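Peptide/nickel transport system substrate-binding protein (Listeria monocytogenes serotype 1/2a, PDB 5KZT) probably binds peptides outside the cell and delivers them to an oligopeptide transporter, and is seen here with a peptide bound. Local coordinates at residues Lys303-Asp308 and Ser383-Asp388. Residues are numbered along the deposited sequence; the frame is centred on the assembly and turned at random.
Sequences KQSYTD and SEFIQD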
ATOM      1  N   LYS A 303      -2.595 -22.310   6.658  1.00 22.35           N
ATOM      2  CA  LYS A 303      -2.581 -20.863   6.979  1.00 21.53           C
ATOM      3  C   LYS A 303      -2.540 -20.630   8.493  1.00 22.00           C
ATOM      4  O   LYS A 303      -1.881 -19.701   8.967  1.00 21.04           O
ATOM      5  CB  LYS A 303      -3.795 -20.130   6.413  1.00 20.78           C
ATOM      6  CG  LYS A 303      -4.105 -20.408   4.953  1.00 20.39           C
ATOM      7  CD  LYS A 303      -5.181 -19.488   4.427  1.00 19.78           C
ATOM      8  CE  LYS A 303      -5.672 -19.967   3.071  1.00 19.71           C
ATOM      9  NZ  LYS A 303      -6.615 -19.007   2.446  1.00 19.42           N
ATOM     10  N   GLN A 304      -3.248 -21.468   9.245  1.00 23.16           N
ATOM     11  CA  GLN A 304      -3.295 -21.321  10.699  1.00 24.14           C
ATOM     12  C   GLN A 304      -1.911 -21.518  11.288  1.00 24.56           C
ATOM     13  O   GLN A 304      -1.448 -20.697  12.087  1.00 24.49           O
ATOM     14  CB  GLN A 304      -4.300 -22.297  11.325  1.00 25.68           C
ATOM     15  CG  GLN A 304      -4.560 -22.078  12.817  1.00 26.86           C
ATOM     16  CD  GLN A 304      -5.222 -20.743  13.057  1.00 26.76           C
ATOM     17  OE1 GLN A 304      -6.317 -20.500  12.545  1.00 26.55           O
ATOM     18  NE2 GLN A 304      -4.557 -19.852  13.809  1.00 26.97           N
ATOM     19  N   SER A 305      -1.242 -22.590  10.867  1.00 25.12           N
ATOM     20  CA  SER A 305       0.094 -22.909  11.350  1.00 26.17           C
ATOM     21  C   SER A 305       1.077 -21.813  10.962  1.00 25.51           C
ATOM     22  O   SER A 305       1.898 -21.408  11.784  1.00 25.99           O
ATOM     23  CB  SER A 305       0.565 -24.253  10.799  1.00 26.79           C
ATOM     24  OG  SER A 305       1.848 -24.552  11.281  1.00 27.78           O
ATOM     25  N   TYR A 306       0.964 -21.337   9.718  1.00 25.00           N
ATOM     26  CA  TYR A 306       1.744 -20.203   9.235  1.00 24.39           C
ATOM     27  C   TYR A 306       1.700 -19.037  10.224  1.00 24.21           C
ATOM     28  O   TYR A 306       2.742 -18.592  10.705  1.00 24.43           O
ATOM     29  CB  TYR A 306       1.253 -19.740   7.850  1.00 23.72           C
ATOM     30  CG  TYR A 306       2.073 -18.610   7.302  1.00 23.45           C
ATOM     31  CD1 TYR A 306       3.218 -18.865   6.556  1.00 23.60           C
ATOM     32  CD2 TYR A 306       1.730 -17.285   7.549  1.00 22.95           C
ATOM     33  CE1 TYR A 306       3.994 -17.838   6.057  1.00 23.21           C
ATOM     34  CE2 TYR A 306       2.507 -16.248   7.059  1.00 22.97           C
ATOM     35  CZ  TYR A 306       3.637 -16.534   6.305  1.00 23.18           C
ATOM     36  OH  TYR A 306       4.417 -15.521   5.807  1.00 22.77           O
ATOM     37  N   THR A 307       0.504 -18.555  10.546  1.00 24.03           N
ATOM     38  CA  THR A 307       0.390 -17.401  11.446  1.00 24.12           C
ATOM     39  C   THR A 307       0.854 -17.726  12.864  1.00 25.28           C
ATOM     40  O   THR A 307       1.469 -16.876  13.509  1.00 24.73           O
ATOM     41  CB  THR A 307      -1.032 -16.822  11.520  1.00 23.89           C
ATOM     42  OG1 THR A 307      -1.933 -17.811  12.008  1.00 24.73           O
ATOM     43  CG2 THR A 307      -1.487 -16.371  10.167  1.00 23.03           C
ATOM     44  N   ASP A 308       0.565 -18.948  13.331  1.00 25.93           N
ATOM     45  CA  ASP A 308       0.990 -19.419  14.667  1.00 27.42           C
ATOM     46  C   ASP A 308       2.490 -19.658  14.804  1.00 27.37           C
ATOM     47  O   ASP A 308       2.988 -19.767  15.918  1.00 27.61           O
ATOM     48  CB  ASP A 308       0.329 -20.768  15.031  1.00 28.98           C
ATOM     49  CG  ASP A 308      -1.176 -20.675  15.287  1.00 30.09           C
ATOM     50  OD1 ASP A 308      -1.739 -19.560  15.345  1.00 30.96           O
ATOM     51  OD2 ASP A 308      -1.805 -21.759  15.425  1.00 31.61           O
ATOM     52  N   SER A 383       9.248 -17.841   3.819  1.00 22.51           N
ATOM     53  CA  SER A 383       9.546 -18.585   2.591  1.00 22.87           C
ATOM     54  C   SER A 383       9.932 -20.046   2.836  1.00 24.01           C
ATOM     55  O   SER A 383       9.486 -20.942   2.101  1.00 23.86           O
ATOM     56  CB  SER A 383      10.647 -17.878   1.823  1.00 23.23           C
ATOM     57  OG  SER A 383      10.141 -16.656   1.296  1.00 23.19           O
ATOM     58  N   GLU A 384      10.767 -20.275   3.840  1.00 25.22           N
ATOM     59  CA  GLU A 384      11.155 -21.651   4.223  1.00 26.99           C
ATOM     60  C   GLU A 384       9.938 -22.471   4.701  1.00 26.31           C
ATOM     61  O   GLU A 384       9.818 -23.655   4.375  1.00 26.24           O
ATOM     62  CB  GLU A 384      12.303 -21.641   5.263  1.00 29.62           C
ATOM     63  CG  GLU A 384      13.701 -21.496   4.625  1.00 31.44           C
ATOM     64  CD  GLU A 384      14.820 -21.034   5.570  1.00 34.75           C
ATOM     65  OE1 GLU A 384      16.005 -21.298   5.266  1.00 37.44           O
ATOM     66  OE2 GLU A 384      14.551 -20.383   6.607  1.00 36.14           O
ATOM     67  N   PHE A 385       9.020 -21.833   5.426  1.00 25.20           N
ATOM     68  CA  PHE A 385       7.761 -22.476   5.841  1.00 25.63           C
ATOM     69  C   PHE A 385       6.883 -22.866   4.647  1.00 24.80           C
ATOM     70  O   PHE A 385       6.389 -23.986   4.579  1.00 25.18           O
ATOM     71  CB  PHE A 385       6.977 -21.564   6.798  1.00 25.92           C
ATOM     72  CG  PHE A 385       5.739 -22.195   7.384  1.00 26.90           C
ATOM     73  CD1 PHE A 385       4.529 -22.173   6.687  1.00 26.46           C
ATOM     74  CD2 PHE A 385       5.767 -22.771   8.654  1.00 28.84           C
ATOM     75  CE1 PHE A 385       3.384 -22.736   7.228  1.00 27.82           C
ATOM     76  CE2 PHE A 385       4.621 -23.327   9.202  1.00 30.01           C
ATOM     77  CZ  PHE A 385       3.433 -23.321   8.481  1.00 29.51           C
ATOM     78  N   ILE A 386       6.692 -21.932   3.717  1.00 23.62           N
ATOM     79  CA  ILE A 386       5.884 -22.187   2.531  1.00 23.01           C
ATOM     80  C   ILE A 386       6.532 -23.256   1.643  1.00 23.44           C
ATOM     81  O   ILE A 386       5.849 -24.169   1.178  1.00 23.52           O
ATOM     82  CB  ILE A 386       5.602 -20.876   1.753  1.00 22.00           C
ATOM     83  CG1 ILE A 386       4.644 -20.012   2.568  1.00 22.30           C
ATOM     84  CG2 ILE A 386       4.970 -21.144   0.396  1.00 21.43           C
ATOM     85  CD1 ILE A 386       4.657 -18.572   2.180  1.00 22.09           C
ATOM     86  N   GLN A 387       7.841 -23.154   1.432  1.00 23.70           N
ATOM     87  CA  GLN A 387       8.586 -24.198   0.712  1.00 24.20           C
ATOM     88  C   GLN A 387       8.315 -25.582   1.341  1.00 25.95           C
ATOM     89  O   GLN A 387       7.969 -26.544   0.631  1.00 25.57           O
ATOM     90  CB  GLN A 387      10.078 -23.883   0.720  1.00 24.40           C
ATOM     91  CG  GLN A 387      11.003 -24.975   0.168  1.00 25.34           C
ATOM     92  CD  GLN A 387      12.469 -24.595   0.294  1.00 26.00           C
ATOM     93  OE1 GLN A 387      13.015 -24.493   1.398  1.00 26.43           O
ATOM     94  NE2 GLN A 387      13.120 -24.418  -0.832  1.00 26.05           N
ATOM     95  N   ASP A 388       8.478 -25.661   2.662  1.00 26.67           N
ATOM     96  CA  ASP A 388       8.198 -26.887   3.437  1.00 28.48           C
ATOM     97  C   ASP A 388       6.778 -27.417   3.165  1.00 28.09           C
ATOM     98  O   ASP A 388       6.608 -28.601   2.857  1.00 29.04           O
ATOM     99  CB  ASP A 388       8.539 -26.667   4.946  1.00 30.31           C
ATOM    100  CG  ASP A 388       7.421 -27.096   5.940  1.00 32.35           C
ATOM    101  OD1 ASP A 388       7.214 -28.323   6.119  1.00 33.37           O
ATOM    102  OD2 ASP A 388       6.808 -26.176   6.601  1.00 32.33           O
TER
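Phe385 reaches across to Ser305 and Tyr306 and bridges helical segments 303-308 and 383-388, which run roughly antiparallel, with axes 11.0 Å apart at closest approach and 155° between their directions. CG of Phe385 lies anti to the backbone N (chi1 -174°), which sends the ring out to the facing helix. From CB outward, the first ring atom to touch is CD1 of Phe385, 3.6 Å from CD1 of Tyr306. CE1 of Phe385 then rests on the base of the same tyrosine, 3.6 Å from Tyr306 CA and 3.7 Å from Tyr306 CB. At the tip, CZ of Phe385 comes within 3.4 Å of Tyr306 N. CZ of Phe385 also lies 3.4 Å from OG of Ser305, which meets the ring at its edge, in the ring plane. CE2 of Phe385 also borders Ser305 OG.

The two rings form an offset edge-to-face pair. The edge of Tyr306 is turned toward the face of Phe385, the planes stand at 78° and the centroids are 5.6 Å apart. Farther along the tyrosine, CE1 of Tyr306 touches CD1 of Ile386 at 4.0 Å. The Tyr306 hydroxyl hydrogen-bonds to Ser382 OG, which ties the far end of the ring to the helix that carries Phe385. Thr309 and Val310 also touch Phe385. On the side of the sheet, Ile386 packs on Phe371 and Leu494, and Lys303 and Thr307 contact strand 491-503.

The arrangement is helix-to-helix packing on one side of a mixed beta-sheet, in the alpha/beta architecture of a family 5 solute-binding protein.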